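Local coordinates for purine nucleoside phosphorylase (Caulobacter vibrioides, PDB 1XFJ), which probably cleaves purine nucleosides such as inosine and methylthioadenosine with phosphate and deaminates adenosine, at residues Gly190-Pro195 with Val210-Ala215; Ala132-Ala137 with Leu179-Ala184. All coordinates share one frame; numbering follows the deposited sequence.

Contact 1 (Gly190-Pro195 with Val210-Ala215); sequences GRFFKP and VLDRLA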
loop_
_atom_site.group_PDB
_atom_site.type_symbol
_atom_site.label_atom_id
_atom_site.label_comp_id
_atom_site.label_asym_id
_atom_site.label_seq_id
_atom_site.Cartn_x
_atom_site.Cartn_y
_atom_site.Cartn_z
ATOM N N GLY A 190 -7.265 6.909 -20.000
ATOM C CA GLY A 190 -6.264 7.692 -20.702
ATOM C C GLY A 190 -6.072 9.069 -20.098
ATOM O O GLY A 190 -5.061 9.727 -20.350
ATOM N N ARG A 191 -7.040 9.505 -19.296
ATOM C CA ARG A 191 -6.976 10.818 -18.662
ATOM C C ARG A 191 -5.966 10.864 -17.514
ATOM O O ARG A 191 -5.647 11.941 -16.995
ATOM C CB ARG A 191 -8.366 11.229 -18.155
ATOM C CG ARG A 191 -8.947 10.364 -17.039
ATOM C CD ARG A 191 -10.318 10.907 -16.636
ATOM N NE ARG A 191 -10.871 10.293 -15.429
ATOM C CZ ARG A 191 -11.397 9.072 -15.368
ATOM N NH1 ARG A 191 -11.450 8.308 -16.451
ATOM N NH2 ARG A 191 -11.880 8.619 -14.218
ATOM N N PHE A 192 -5.458 9.698 -17.126
ATOM C CA PHE A 192 -4.481 9.615 -16.044
ATOM C C PHE A 192 -3.059 9.557 -16.587
ATOM O O PHE A 192 -2.110 9.250 -15.860
ATOM C CB PHE A 192 -4.773 8.392 -15.175
ATOM C CG PHE A 192 -6.107 8.452 -14.493
ATOM C CD1 PHE A 192 -6.364 9.425 -13.533
ATOM C CD2 PHE A 192 -7.121 7.566 -14.837
ATOM C CE1 PHE A 192 -7.611 9.515 -12.927
ATOM C CE2 PHE A 192 -8.373 7.648 -14.236
ATOM C CZ PHE A 192 -8.618 8.623 -13.280
ATOM N N PHE A 193 -2.919 9.857 -17.874
ATOM C CA PHE A 193 -1.614 9.865 -18.525
ATOM C C PHE A 193 -1.291 11.292 -18.943
ATOM O O PHE A 193 -2.161 12.023 -19.417
ATOM C CB PHE A 193 -1.624 8.933 -19.736
ATOM C CG PHE A 193 -1.644 7.479 -19.371
ATOM C CD1 PHE A 193 -0.454 6.769 -19.218
ATOM C CD2 PHE A 193 -2.849 6.818 -19.156
ATOM C CE1 PHE A 193 -0.466 5.422 -18.856
ATOM C CE2 PHE A 193 -2.872 5.471 -18.793
ATOM C CZ PHE A 193 -1.680 4.771 -18.644
ATOM N N LYS A 194 -0.038 11.685 -18.751
ATOM C CA LYS A 194 0.402 13.034 -19.076
ATOM C C LYS A 194 1.574 12.997 -20.051
ATOM O O LYS A 194 2.240 11.974 -20.195
ATOM C CB LYS A 194 0.813 13.746 -17.786
ATOM C CG LYS A 194 -0.254 13.694 -16.697
ATOM C CD LYS A 194 0.323 13.969 -15.313
ATOM C CE LYS A 194 0.926 15.360 -15.204
ATOM N NZ LYS A 194 1.470 15.612 -13.837
ATOM N N PRO A 195 1.841 14.118 -20.740
ATOM C CA PRO A 195 2.952 14.164 -21.694
ATOM C C PRO A 195 4.256 13.730 -21.030
ATOM O O PRO A 195 4.556 14.147 -19.911
ATOM C CB PRO A 195 2.970 15.628 -22.121
ATOM C CG PRO A 195 1.515 15.994 -22.065
ATOM C CD PRO A 195 1.097 15.389 -20.744
ATOM N N VAL A 210 -5.866 5.138 -8.803
ATOM C CA VAL A 210 -6.324 4.365 -7.655
ATOM C C VAL A 210 -7.516 5.052 -6.983
ATOM O O VAL A 210 -8.439 4.383 -6.515
ATOM C CB VAL A 210 -5.187 4.174 -6.634
ATOM C CG1 VAL A 210 -5.701 3.453 -5.399
ATOM C CG2 VAL A 210 -4.058 3.373 -7.275
ATOM N N LEU A 211 -7.496 6.382 -6.932
ATOM C CA LEU A 211 -8.611 7.117 -6.333
ATOM C C LEU A 211 -9.855 6.883 -7.185
ATOM O O LEU A 211 -10.969 6.800 -6.664
ATOM C CB LEU A 211 -8.295 8.614 -6.249
ATOM C CG LEU A 211 -7.327 9.021 -5.129
ATOM C CD1 LEU A 211 -6.906 10.473 -5.307
ATOM C CD2 LEU A 211 -7.992 8.817 -3.770
ATOM N N ASP A 212 -9.656 6.759 -8.496
ATOM C CA ASP A 212 -10.763 6.504 -9.414
ATOM C C ASP A 212 -11.332 5.109 -9.146
ATOM O O ASP A 212 -12.544 4.902 -9.211
ATOM C CB ASP A 212 -10.286 6.588 -10.869
ATOM C CG ASP A 212 -11.350 6.133 -11.862
ATOM O OD1 ASP A 212 -12.333 6.872 -12.071
ATOM O OD2 ASP A 212 -11.201 5.029 -12.425
ATOM N N ARG A 213 -10.455 4.154 -8.849
ATOM C CA ARG A 213 -10.895 2.793 -8.567
ATOM C C ARG A 213 -11.716 2.774 -7.279
ATOM O O ARG A 213 -12.728 2.075 -7.187
ATOM C CB ARG A 213 -9.695 1.847 -8.438
ATOM C CG ARG A 213 -8.902 1.630 -9.726
ATOM C CD ARG A 213 -9.737 0.960 -10.811
ATOM N NE ARG A 213 -10.651 1.888 -11.475
ATOM C CZ ARG A 213 -11.578 1.518 -12.354
ATOM N NH1 ARG A 213 -11.718 0.236 -12.672
ATOM N NH2 ARG A 213 -12.362 2.425 -12.921
ATOM N N LEU A 214 -11.277 3.543 -6.288
ATOM C CA LEU A 214 -11.992 3.626 -5.020
ATOM C C LEU A 214 -13.386 4.192 -5.277
ATOM O O LEU A 214 -14.386 3.658 -4.795
ATOM C CB LEU A 214 -11.234 4.531 -4.048
ATOM C CG LEU A 214 -10.016 3.878 -3.396
ATOM C CD1 LEU A 214 -9.124 4.932 -2.754
ATOM C CD2 LEU A 214 -10.504 2.867 -2.362
ATOM N N ALA A 215 -13.436 5.276 -6.044
ATOM C CA ALA A 215 -14.698 5.925 -6.377
ATOM C C ALA A 215 -15.626 4.967 -7.108
ATOM O O ALA A 215 -16.827 4.919 -6.833
ATOM C CB ALA A 215 -14.441 7.151 -7.239
#
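Arg191 and Asp212 join the two segments by charge: NH2 of Arg191 lies 2.8 Å from OD1 of Asp212 in a salt bridge. The carboxylate oxygen sits at the edge of the guanidinium, near its plane, yet the two flat groups stand almost perpendicular, 84° apart, so this is a one-point bridge and not a paired, two-bond one. An arginine suits the place because its chain, extended from CG to NE, spans the gap from the short 3-10 turn to the helix. The second oxygen serves the helix's own arginine: Arg213 NH2 donates to OD2 of Asp212 at 2.9 Å, on the syn side but tilted 28° out of the carboxylate plane. Asp212 is thus shared by two guanidinium groups in a salt-bridge network, which probably favours its ionised form. The bridge fastens the turn ahead of strand 193-195, the edge of a small antiparallel sheet, to helix 206-216, which also packs on strands 115-121, 160-163 and 221-224 of the six-stranded sheet through Val210, Leu211, Leu214 and Ala215.

Apolar contact falls to Phe192, whose CZ reaches 3.6 Å from CB of Asp212, the ring meeting the methylene obliquely. Phe192 also packs against its neighbour: CG of Arg191 lies over the centre of the ring, 3.9 Å above its plane, while Phe192 CZ sits against one face of the guanidinium, toward its rim.

Contact 2 (Ala132-Ala137 with Leu179-Ala184); sequences AGWRGA and LHRFEA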
loop_
_atom_site.group_PDB
_atom_site.type_symbol
_atom_site.label_atom_id
_atom_site.label_comp_id
_atom_site.label_asym_id
_atom_site.label_seq_id
_atom_site.Cartn_x
_atom_site.Cartn_y
_atom_site.Cartn_z
ATOM N N ALA A 132 -1.706 -1.860 -4.204
ATOM C CA ALA A 132 -2.139 -1.541 -5.557
ATOM C C ALA A 132 -1.062 -1.020 -6.495
ATOM O O ALA A 132 -0.878 0.191 -6.634
ATOM C CB ALA A 132 -3.298 -0.544 -5.517
ATOM N N GLY A 133 -0.346 -1.940 -7.131
ATOM C CA GLY A 133 0.647 -1.543 -8.108
ATOM C C GLY A 133 -0.173 -1.285 -9.360
ATOM O O GLY A 133 -1.400 -1.342 -9.300
ATOM N N TRP A 134 0.460 -1.017 -10.496
ATOM C CA TRP A 134 -0.327 -0.758 -11.695
ATOM C C TRP A 134 -1.158 -1.970 -12.107
ATOM O O TRP A 134 -2.302 -1.825 -12.529
ATOM C CB TRP A 134 0.565 -0.307 -12.866
ATOM C CG TRP A 134 1.467 -1.365 -13.440
ATOM C CD1 TRP A 134 2.786 -1.572 -13.144
ATOM C CD2 TRP A 134 1.116 -2.352 -14.418
ATOM N NE1 TRP A 134 3.277 -2.628 -13.880
ATOM C CE2 TRP A 134 2.272 -3.124 -14.668
ATOM C CE3 TRP A 134 -0.067 -2.659 -15.108
ATOM C CZ2 TRP A 134 2.281 -4.186 -15.581
ATOM C CZ3 TRP A 134 -0.058 -3.715 -16.013
ATOM C CH2 TRP A 134 1.112 -4.466 -16.241
ATOM N N ARG A 135 -0.591 -3.165 -11.963
ATOM C CA ARG A 135 -1.294 -4.384 -12.349
ATOM C C ARG A 135 -2.508 -4.649 -11.467
ATOM O O ARG A 135 -3.610 -4.867 -11.971
ATOM C CB ARG A 135 -0.343 -5.585 -12.309
ATOM C CG ARG A 135 -0.922 -6.859 -12.928
ATOM C CD ARG A 135 0.081 -8.015 -12.876
ATOM N NE ARG A 135 1.264 -7.767 -13.700
ATOM C CZ ARG A 135 1.300 -7.877 -15.024
ATOM N NH1 ARG A 135 0.214 -8.237 -15.701
ATOM N NH2 ARG A 135 2.428 -7.626 -15.677
ATOM N N GLY A 136 -2.304 -4.630 -10.152
ATOM C CA GLY A 136 -3.408 -4.865 -9.237
ATOM C C GLY A 136 -4.500 -3.826 -9.413
ATOM O O GLY A 136 -5.688 -4.151 -9.442
ATOM N N ALA A 137 -4.101 -2.565 -9.534
ATOM C CA ALA A 137 -5.069 -1.490 -9.711
ATOM C C ALA A 137 -5.889 -1.704 -10.980
ATOM O O ALA A 137 -7.116 -1.577 -10.970
ATOM C CB ALA A 137 -4.353 -0.150 -9.775
ATOM N N LEU A 179 0.634 2.470 -21.817
ATOM C CA LEU A 179 -0.450 3.403 -22.118
ATOM C C LEU A 179 -1.605 2.697 -22.813
ATOM O O LEU A 179 -2.763 2.792 -22.399
ATOM C CB LEU A 179 0.060 4.518 -23.036
ATOM C CG LEU A 179 -1.061 5.329 -23.695
ATOM C CD1 LEU A 179 -1.767 6.158 -22.636
ATOM C CD2 LEU A 179 -0.491 6.215 -24.789
ATOM N N HIS A 180 -1.278 1.985 -23.882
ATOM C CA HIS A 180 -2.286 1.283 -24.658
ATOM C C HIS A 180 -2.998 0.196 -23.864
ATOM O O HIS A 180 -4.193 -0.025 -24.052
ATOM C CB HIS A 180 -1.643 0.723 -25.925
ATOM C CG HIS A 180 -1.111 1.786 -26.837
ATOM N ND1 HIS A 180 -0.123 1.548 -27.769
ATOM C CD2 HIS A 180 -1.422 3.100 -26.950
ATOM C CE1 HIS A 180 0.156 2.668 -28.411
ATOM N NE2 HIS A 180 -0.619 3.626 -27.934
ATOM N N ARG A 181 -2.280 -0.470 -22.964
ATOM C CA ARG A 181 -2.895 -1.515 -22.152
ATOM C C ARG A 181 -4.018 -0.905 -21.316
ATOM O O ARG A 181 -5.121 -1.447 -21.251
ATOM C CB ARG A 181 -1.862 -2.161 -21.224
ATOM C CG ARG A 181 -2.433 -3.291 -20.376
ATOM C CD ARG A 181 -1.400 -3.870 -19.418
ATOM N NE ARG A 181 -0.258 -4.453 -20.119
ATOM C CZ ARG A 181 0.975 -3.957 -20.084
ATOM N NH1 ARG A 181 1.235 -2.861 -19.380
ATOM N NH2 ARG A 181 1.950 -4.557 -20.753
ATOM N N PHE A 182 -3.733 0.224 -20.675
ATOM C CA PHE A 182 -4.737 0.894 -19.853
ATOM C C PHE A 182 -5.886 1.459 -20.677
ATOM O O PHE A 182 -7.051 1.324 -20.301
ATOM C CB PHE A 182 -4.104 2.023 -19.032
ATOM C CG PHE A 182 -3.548 1.569 -17.715
ATOM C CD1 PHE A 182 -2.363 0.845 -17.656
ATOM C CD2 PHE A 182 -4.244 1.817 -16.536
ATOM C CE1 PHE A 182 -1.875 0.365 -16.442
ATOM C CE2 PHE A 182 -3.766 1.341 -15.313
ATOM C CZ PHE A 182 -2.580 0.612 -15.268
ATOM N N GLU A 183 -5.566 2.100 -21.795
ATOM C CA GLU A 183 -6.606 2.680 -22.635
ATOM C C GLU A 183 -7.549 1.619 -23.182
ATOM O O GLU A 183 -8.753 1.850 -23.310
ATOM C CB GLU A 183 -5.990 3.463 -23.794
ATOM C CG GLU A 183 -5.191 4.681 -23.358
ATOM C CD GLU A 183 -4.815 5.579 -24.520
ATOM O OE1 GLU A 183 -4.394 5.049 -25.569
ATOM O OE2 GLU A 183 -4.930 6.815 -24.382
ATOM N N ALA A 184 -6.998 0.452 -23.494
ATOM C CA ALA A 184 -7.787 -0.643 -24.038
ATOM C C ALA A 184 -8.552 -1.426 -22.975
ATOM O O ALA A 184 -9.739 -1.709 -23.140
ATOM C CB ALA A 184 -6.878 -1.590 -24.825
#
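Trp134 reaches from the first turn of helix 134-139 to helix 176-185, and its side chain meets two consecutive residues there. Trp134 CB is 4.1 Å from CZ of Phe182; the carbonyl O of Trp134 approaches the same CZ of Phe182, obliquely to the ring, at 3.7 Å. With CG placed between the backbone N and the carbonyl carbon (chi1 70°), the indole swings toward helix 176-185, its six-membered ring being the part that meets it. CE3 of Trp134 touches CE1 of Phe182 at 3.8 Å, an apolar contact between two aromatic side chains.

One atom farther out, the partner changes to Arg181. Trp134 CZ3 lies 3.7 Å from CD of Arg181, and Trp134 CH2, at the far end of the six-membered ring, is 3.5 Å from NH1 of Arg181. Arginine fits because its methylenes can lie against an aromatic ring while its charged end stays near the surface. The Arg181 chain heads toward Trp134 and then bends, bringing the guanidinium alongside the indole; CH2 lies over one of its faces, the two planes only 28° apart. Arg135 comes from the opposite side of the indole plane, and Trp134 CH2 sits 3.4 Å above the plane of its guanidinium, toward the rim. Phe182, by contrast, is buried, and a wholly apolar ring suits that inner position.

Around these residues the aromatic packing continues: Phe178 stacks on Phe182 and meets Trp134 edge-to-face, Phe209 meets Phe182 edge-to-face, and Leu138 touches both Arg181 and Phe182. The contact is an aromatic cluster between helices 134-139 and 176-185, just after the turn from strand 126-132 into the helix that Gly133 caps as its N-cap.

The centres of contact 1 and contact 2 are 10 Å apart, and helix 176-185 is followed along the chain by the segment 190-195, so contact 2 closes before contact 1 opens. They also touch. The ring of Phe193 lies against helix 176-185, its CG 3.5 Å from CD1 of Leu179 and its CE2 3.7 Å from CB of Phe182. Elsewhere, CD of Arg213 lies 3.7 Å from O of Ala137, so helices 206-216 and 134-139 touch there. A beta-mercaptoethanol molecule, probably from the crystallisation liquor, lies about 5 Å from the side chain of Trp134; it may mark a pocket beside contact 2.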